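Local coordinates for citryl-spermidine/3,4-dihydroxybenzoyl-citryl-spermidine:spermidine ligase (Bacillus anthracis, PDB 3TO3), which joins spermidine to citryl-spermidine or its dihydroxybenzoylated form at the expense of ATP, a step in the biosynthesis of the siderophore petrobactin in Bacillus anthracis, at residues 104-107 against 108-111; 592-595 against 596-600; 318-321 against 322-326. All blocks are in the same frame, centred on the assembly; numbering follows the deposited sequence. Where two conformers were deposited one is given.

Interaction 1: 104-107 against 108-111; sequences LEEV and FRVV
The carbonyl oxygen of Val-107 is gripped by two successive backbone N-H groups as the helix runs out. Val-111 N donates to Val-107 O at 3.3 Å, in the carbonyl plane and on a lone pair, while Val-110 N adds a weak bond to the same oxygen. One residue earlier in the acceptor series, Arg-109 N makes another weak bond to Glu-106 O. Further back, Phe-108 N donates to Leu-104 O at 3.0 Å. The last turn of helix 100-110 is thus weakly bonded, mixing bonds to the third and the fourth residue back. The helix itself lies between the antiparallel sheet that includes strands 52-59 and 65-74 and the helices 18-37 and 115-138. Leu-104 and Phe-108 face the helical side, among Leu-35, Leu-118 and Leu-125. With Phe-108 CG beside its own backbone N (chi1 -65°), the ring is laid back alongside the leucine, and Leu-104 CD2 comes to 3.5 Å from Phe-108 CE2. Val-107 CG1 sits over the centre of one face, 4.2 Å from the Phe-108 ring centroid in a CH-pi contact only 3° off the normal. Val-111 O reaches the ring edge in plane. Towards the sheet, Glu-106 CG lies at the edge of the Arg-109 guanidinium, 3.8 Å from NH1, yet the two charged groups look to other partners. The Glu-106 carboxylate takes a salt bridge from Arg-89 and hydrogen bonds with Tyr-68 and Gln-102, whereas Arg-109 NH1 donates to Leu-59 O.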
loop_
_atom_site.group_PDB
_atom_site.type_symbol
_atom_site.label_atom_id
_atom_site.label_comp_id
_atom_site.label_asym_id
_atom_site.label_seq_id
_atom_site.Cartn_x
_atom_site.Cartn_y
_atom_site.Cartn_z
ATOM N N LEU B 104 19.027 -5.667 10.792
ATOM C CA LEU B 104 18.586 -6.769 9.929
ATOM C C LEU B 104 19.388 -6.859 8.621
ATOM O O LEU B 104 19.721 -7.951 8.160
ATOM C CB LEU B 104 17.074 -6.726 9.672
ATOM C CG LEU B 104 16.201 -7.149 10.861
ATOM C CD1 LEU B 104 14.721 -7.136 10.510
ATOM C CD2 LEU B 104 16.566 -8.531 11.325
ATOM N N GLU B 105 19.709 -5.721 8.018
ATOM C CA GLU B 105 20.506 -5.767 6.792
ATOM C C GLU B 105 21.882 -6.394 7.024
ATOM O O GLU B 105 22.339 -7.197 6.217
ATOM C CB GLU B 105 20.641 -4.380 6.152
ATOM C CG GLU B 105 19.430 -3.979 5.335
ATOM C CD GLU B 105 19.296 -2.480 5.157
ATOM O OE1 GLU B 105 20.180 -1.723 5.637
ATOM O OE2 GLU B 105 18.282 -2.065 4.543
ATOM N N GLU B 106 22.539 -6.023 8.121
ATOM C CA GLU B 106 23.898 -6.502 8.381
ATOM C C GLU B 106 23.906 -7.992 8.746
ATOM O O GLU B 106 24.711 -8.765 8.259
ATOM C CB GLU B 106 24.593 -5.620 9.432
ATOM C CG GLU B 106 24.642 -4.161 8.977
ATOM C CD GLU B 106 25.532 -3.241 9.814
ATOM O OE1 GLU B 106 25.626 -3.442 11.037
ATOM O OE2 GLU B 106 26.131 -2.297 9.232
ATOM N N VAL B 107 22.973 -8.392 9.588
ATOM C CA VAL B 107 22.834 -9.783 9.961
ATOM C C VAL B 107 22.465 -10.699 8.786
ATOM O O VAL B 107 22.911 -11.834 8.706
ATOM C CB VAL B 107 21.809 -9.871 11.122
ATOM C CG1 VAL B 107 21.214 -11.255 11.249
ATOM C CG2 VAL B 107 22.498 -9.444 12.382
ATOM N N PHE B 108 21.662 -10.201 7.856
ATOM C CA PHE B 108 21.277 -11.005 6.698
ATOM C C PHE B 108 22.194 -10.895 5.455
ATOM O O PHE B 108 21.878 -11.427 4.378
ATOM C CB PHE B 108 19.774 -10.893 6.404
ATOM C CG PHE B 108 18.909 -11.467 7.518
ATOM C CD1 PHE B 108 19.015 -12.806 7.879
ATOM C CD2 PHE B 108 18.018 -10.677 8.214
ATOM C CE1 PHE B 108 18.244 -13.341 8.911
ATOM C CE2 PHE B 108 17.230 -11.214 9.257
ATOM C CZ PHE B 108 17.349 -12.545 9.601
ATOM N N ARG B 109 23.312 -10.182 5.592
ATOM C CA ARG B 109 24.359 -10.290 4.584
ATOM C C ARG B 109 25.132 -11.599 4.821
ATOM O O ARG B 109 25.710 -12.181 3.913
ATOM C CB ARG B 109 25.313 -9.100 4.628
ATOM C CG ARG B 109 24.721 -7.814 4.139
ATOM C CD ARG B 109 25.800 -6.832 3.626
ATOM N NE ARG B 109 25.151 -5.625 3.118
ATOM C CZ ARG B 109 24.658 -4.654 3.885
ATOM N NH1 ARG B 109 24.768 -4.718 5.210
ATOM N NH2 ARG B 109 24.066 -3.608 3.324
ATOM N N VAL B 110 25.172 -12.027 6.072
ATOM C CA VAL B 110 25.795 -13.277 6.446
ATOM C C VAL B 110 24.859 -14.459 6.244
ATOM O O VAL B 110 25.264 -15.500 5.754
ATOM C CB VAL B 110 26.260 -13.206 7.910
ATOM C CG1 VAL B 110 26.744 -14.550 8.383
ATOM C CG2 VAL B 110 27.344 -12.134 8.069
ATOM N N VAL B 111 23.598 -14.289 6.621
ATOM C CA VAL B 111 22.623 -15.371 6.585
ATOM C C VAL B 111 21.577 -15.100 5.502
ATOM O O VAL B 111 20.927 -14.079 5.536
ATOM C CB VAL B 111 21.924 -15.492 7.972
ATOM C CG1 VAL B 111 20.603 -16.275 7.875
ATOM C CG2 VAL B 111 22.871 -16.124 8.981
#

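Interaction 2: 592-595 against 596-600; sequences LYRA and RQLNI
Two torsions bring Tyr-593 and Gln-597 together: the tyrosine ring leaves its backbone opposite the N (chi1 172°), and the glutamine chain folds at its second torsion (chi2 -76°) to pass back over that ring. Gln-597 CG then lies above one face, 4.1 Å from the Tyr-593 centroid and offset toward the rim, in a CH-pi contact. Beyond it the amide follows the ring surface at a tilt of 33°. Its NE2 comes within 2.9 Å of Tyr-593 OH, but the angle is too poor for a hydrogen bond. On the next pair along, Leu-598 CD1 lies over one face of the guanidinium at the end of the extended Arg-594 chain, toward its rim and 3.9 Å from NH2. The backbone beneath is regular alpha-helix: each donor from Arg-596 to Asn-599 bonds to the carbonyl four residues earlier, the shortest link being Asn-599 N to Ala-595 O at 2.8 Å. This is the C-terminal helix 591-600, an amphipathic element whose inner side, Leu-592 and Ala-595, rests on Trp-536 and Val-540 of helix 532-547. Arg-596 bends to donate from NH1 to Asn-599 OD1 at 2.8 Å, and Ile-600 CG1 lies over the centre of the same guanidinium. Glu-544 adds a long, weak ion pair. The Tyr-593 and Gln-597 pair thus appears to rest mainly on the CH-pi contact over the ring face, whereas a bent hydrogen bond, together with an aliphatic cover, probably limits the rotation of the Arg-596 head.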
loop_
_atom_site.group_PDB
_atom_site.type_symbol
_atom_site.label_atom_id
_atom_site.label_comp_id
_atom_site.label_asym_id
_atom_site.label_seq_id
_atom_site.Cartn_x
_atom_site.Cartn_y
_atom_site.Cartn_z
ATOM N N LEU B 592 6.880 -29.529 30.892
ATOM C CA LEU B 592 5.985 -30.464 31.599
ATOM C C LEU B 592 6.669 -31.794 31.819
ATOM O O LEU B 592 6.342 -32.504 32.756
ATOM C CB LEU B 592 4.682 -30.689 30.876
ATOM C CG LEU B 592 3.856 -29.448 30.625
ATOM C CD1 LEU B 592 2.496 -29.892 30.100
ATOM C CD2 LEU B 592 3.713 -28.753 31.920
ATOM N N TYR B 593 7.643 -32.122 30.969
ATOM C CA TYR B 593 8.333 -33.399 31.106
ATOM C C TYR B 593 9.116 -33.536 32.402
ATOM O O TYR B 593 8.967 -34.510 33.112
ATOM C CB TYR B 593 9.279 -33.617 29.951
ATOM C CG TYR B 593 10.158 -34.812 30.141
ATOM C CD1 TYR B 593 11.504 -34.667 30.425
ATOM C CD2 TYR B 593 9.644 -36.098 30.040
ATOM C CE1 TYR B 593 12.324 -35.787 30.615
ATOM C CE2 TYR B 593 10.453 -37.212 30.216
ATOM C CZ TYR B 593 11.790 -37.053 30.500
ATOM O OH TYR B 593 12.603 -38.167 30.675
ATOM N N ARG B 594 9.979 -32.575 32.697
ATOM C CA ARG B 594 10.791 -32.691 33.894
ATOM C C ARG B 594 9.915 -32.514 35.125
ATOM O O ARG B 594 10.085 -33.192 36.126
ATOM C CB ARG B 594 11.936 -31.677 33.908
ATOM C CG ARG B 594 12.940 -31.946 35.038
ATOM C CD ARG B 594 14.259 -31.208 34.832
ATOM N NE ARG B 594 15.228 -31.489 35.894
ATOM C CZ ARG B 594 15.393 -30.735 36.979
ATOM N NH1 ARG B 594 16.306 -31.067 37.889
ATOM N NH2 ARG B 594 14.647 -29.646 37.152
ATOM N N ALA B 595 8.961 -31.602 35.035
ATOM C CA ALA B 595 8.065 -31.387 36.137
ATOM C C ALA B 595 7.341 -32.704 36.513
ATOM O O ALA B 595 7.255 -33.063 37.694
ATOM C CB ALA B 595 7.080 -30.288 35.788
ATOM N N ARG B 596 6.850 -33.434 35.511
ATOM C CA ARG B 596 6.229 -34.731 35.773
ATOM C C ARG B 596 7.210 -35.746 36.384
ATOM O O ARG B 596 6.871 -36.447 37.321
ATOM C CB ARG B 596 5.583 -35.295 34.513
ATOM C CG ARG B 596 5.113 -36.728 34.662
ATOM C CD ARG B 596 3.844 -36.847 35.463
ATOM N NE ARG B 596 3.366 -38.227 35.452
ATOM C CZ ARG B 596 2.646 -38.780 36.418
ATOM N NH1 ARG B 596 2.310 -38.074 37.484
ATOM N NH2 ARG B 596 2.272 -40.044 36.318
ATOM N N GLN B 597 8.428 -35.805 35.864
ATOM C CA GLN B 597 9.470 -36.621 36.465
ATOM C C GLN B 597 9.563 -36.367 37.959
ATOM O O GLN B 597 9.679 -37.307 38.755
ATOM C CB GLN B 597 10.813 -36.276 35.843
ATOM C CG GLN B 597 10.876 -36.511 34.362
ATOM C CD GLN B 597 11.015 -37.971 34.040
ATOM O OE1 GLN B 597 10.082 -38.758 34.234
ATOM N NE2 GLN B 597 12.192 -38.354 33.555
ATOM N N LEU B 598 9.526 -35.093 38.341
ATOM C CA LEU B 598 9.666 -34.732 39.744
ATOM C C LEU B 598 8.386 -34.996 40.548
ATOM O O LEU B 598 8.449 -35.566 41.636
ATOM C CB LEU B 598 10.135 -33.290 39.877
ATOM C CG LEU B 598 11.517 -33.084 39.262
ATOM C CD1 LEU B 598 11.762 -31.618 38.906
ATOM C CD2 LEU B 598 12.597 -33.615 40.202
ATOM N N ASN B 599 7.239 -34.607 39.995
ATOM C CA ASN B 599 5.933 -34.922 40.578
ATOM C C ASN B 599 5.843 -36.429 40.880
ATOM O O ASN B 599 5.248 -36.843 41.865
ATOM C CB ASN B 599 4.789 -34.391 39.662
ATOM C CG ASN B 599 3.413 -35.091 39.893
ATOM O OD1 ASN B 599 3.048 -36.023 39.173
ATOM N ND2 ASN B 599 2.645 -34.603 40.862
ATOM N N ILE B 600 6.482 -37.243 40.052
ATOM C CA ILE B 600 6.515 -38.683 40.278
ATOM C C ILE B 600 7.364 -39.045 41.508
ATOM O O ILE B 600 7.069 -40.012 42.206
ATOM C CB ILE B 600 7.002 -39.434 39.013
ATOM C CG1 ILE B 600 5.847 -39.619 38.024
ATOM C CG2 ILE B 600 7.583 -40.778 39.369
ATOM C CD1 ILE B 600 6.279 -40.131 36.664
#

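Interaction 3: 318-321 against 322-326; sequences VASA and PAISN
A proline kink interrupts helix 315-333, a helix of the IucA/IucC region that packs on strand 345-355 close to the nucleotide site. The side chain of Val-318 lies about 8 Å from that of Lys-299 and, likewise, from that of Arg-285, both ATP-binding residues; the bound ATP itself is about 11 Å from it. The break arises at Pro-322, whose ring nitrogen has no hydrogen to give to the turn before. Its CD instead sits 3.7 Å from Val-318 O, the carbonyl it would have met in a regular helix, and packs against Ala-321 CB. Val-318 O is compensated by the hydroxyl of Ser-352, with a weak bond from Ala-321 N as well. The disturbance carries on for one residue: Ala-323 N reaches Ala-319 O only through a water, which accepts the hydrogen bond of Ala-323 N at 2.8 Å and donates to Ala-319 O. The water thereby bridges these two peptide groups across the kink. Regular bonding resumes with Ile-324 N, which bonds to Ser-320 O at 2.9 Å. The hydroxyl of Ser-320, tucked between its own backbone N and carbonyl carbon (chi1 59°), bonds to Tyr-316 O and Tyr-487 OH while Ile-324 CD1 packs nearby. Next to the proline, Ala-321 O is gripped twice, by Ser-325 N at 3.1 Å and by a second water. Ser-325 OG, which also takes the N-H of Glu-349 on the neighbouring strand, donates to this same water over 2.7 Å.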
loop_
_atom_site.group_PDB
_atom_site.type_symbol
_atom_site.label_atom_id
_atom_site.label_comp_id
_atom_site.label_asym_id
_atom_site.label_seq_id
_atom_site.Cartn_x
_atom_site.Cartn_y
_atom_site.Cartn_z
ATOM N N VAL B 318 -16.551 -17.331 7.434
ATOM C CA VAL B 318 -17.762 -16.594 7.728
ATOM C C VAL B 318 -18.989 -17.518 7.565
ATOM O O VAL B 318 -19.911 -17.514 8.392
ATOM C CB VAL B 318 -17.890 -15.369 6.800
ATOM C CG1 VAL B 318 -19.317 -14.803 6.835
ATOM C CG2 VAL B 318 -16.850 -14.302 7.190
ATOM N N ALA B 319 -18.968 -18.339 6.524
ATOM C CA ALA B 319 -20.103 -19.203 6.199
ATOM C C ALA B 319 -20.332 -20.285 7.263
ATOM O O ALA B 319 -21.477 -20.647 7.567
ATOM C CB ALA B 319 -19.902 -19.842 4.848
ATOM N N SER B 320 -19.249 -20.810 7.825
ATOM C CA SER B 320 -19.386 -21.906 8.770
ATOM C C SER B 320 -19.431 -21.446 10.243
ATOM O O SER B 320 -19.501 -22.269 11.164
ATOM C CB SER B 320 -18.293 -22.957 8.557
ATOM O OG SER B 320 -17.026 -22.342 8.711
ATOM N N ALA B 321 -19.418 -20.140 10.476
ATOM C CA ALA B 321 -19.269 -19.686 11.845
ATOM C C ALA B 321 -20.487 -20.035 12.706
ATOM O O ALA B 321 -20.321 -20.635 13.764
ATOM C CB ALA B 321 -18.936 -18.196 11.914
ATOM N N PRO B 322 -21.708 -19.662 12.259
ATOM C CA PRO B 322 -22.868 -19.991 13.104
ATOM C C PRO B 322 -22.963 -21.493 13.371
ATOM O O PRO B 322 -23.241 -21.875 14.500
ATOM C CB PRO B 322 -24.049 -19.460 12.313
ATOM C CG PRO B 322 -23.424 -18.288 11.486
ATOM C CD PRO B 322 -22.077 -18.831 11.099
ATOM N N ALA B 323 -22.600 -22.330 12.411
ATOM C CA ALA B 323 -22.700 -23.794 12.626
ATOM C C ALA B 323 -21.646 -24.335 13.558
ATOM O O ALA B 323 -21.900 -25.285 14.301
ATOM C CB ALA B 323 -22.645 -24.550 11.295
ATOM N N ILE B 324 -20.452 -23.743 13.522
ATOM C CA ILE B 324 -19.424 -24.172 14.446
ATOM C C ILE B 324 -19.850 -23.813 15.879
ATOM O O ILE B 324 -19.673 -24.613 16.810
ATOM C CB ILE B 324 -18.050 -23.580 14.097
ATOM C CG1 ILE B 324 -17.512 -24.219 12.816
ATOM C CG2 ILE B 324 -17.050 -23.799 15.245
ATOM C CD1 ILE B 324 -16.165 -23.626 12.352
ATOM N N SER B 325 -20.463 -22.646 16.065
ATOM C CA SER B 325 -20.811 -22.249 17.430
ATOM C C SER B 325 -21.954 -23.110 17.986
ATOM O O SER B 325 -21.922 -23.485 19.150
ATOM C CB SER B 325 -21.096 -20.748 17.546
ATOM O OG SER B 325 -19.906 -20.007 17.408
ATOM N N ASN B 326 -22.940 -23.438 17.150
ATOM C CA ASN B 326 -24.031 -24.322 17.565
ATOM C C ASN B 326 -23.484 -25.696 17.952
ATOM O O ASN B 326 -23.841 -26.254 18.991
ATOM C CB ASN B 326 -25.094 -24.432 16.465
ATOM C CG ASN B 326 -26.172 -25.480 16.770
ATOM O OD1 ASN B 326 -26.382 -26.414 15.990
ATOM N ND2 ASN B 326 -26.861 -25.322 17.905
HETATM O O HOH W 1 -22.920 -21.584 9.711
HETATM O O HOH W 2 -18.088 -20.132 15.482
#

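Overall arrangement
Read from the N terminus, the contacts come in the order interaction 1, interaction 3, interaction 2. Each is local to a single helix, so none closes a long loop, and they follow in series without nesting or crossing. Interaction 1 belongs to the N-terminal part, where helix 100-110 joins an antiparallel sheet to two helices. Interaction 3 lies in the helix beside strand 345-355, nearest to the nucleotide, and on the opposite side of the chain's centre from interaction 1, about 45 Å away between centres. Interaction 2 lies in the last helix, 591-600, which packs on helix 532-547 close to the end of the modelled chain, about 39 Å from interaction 3 between centres.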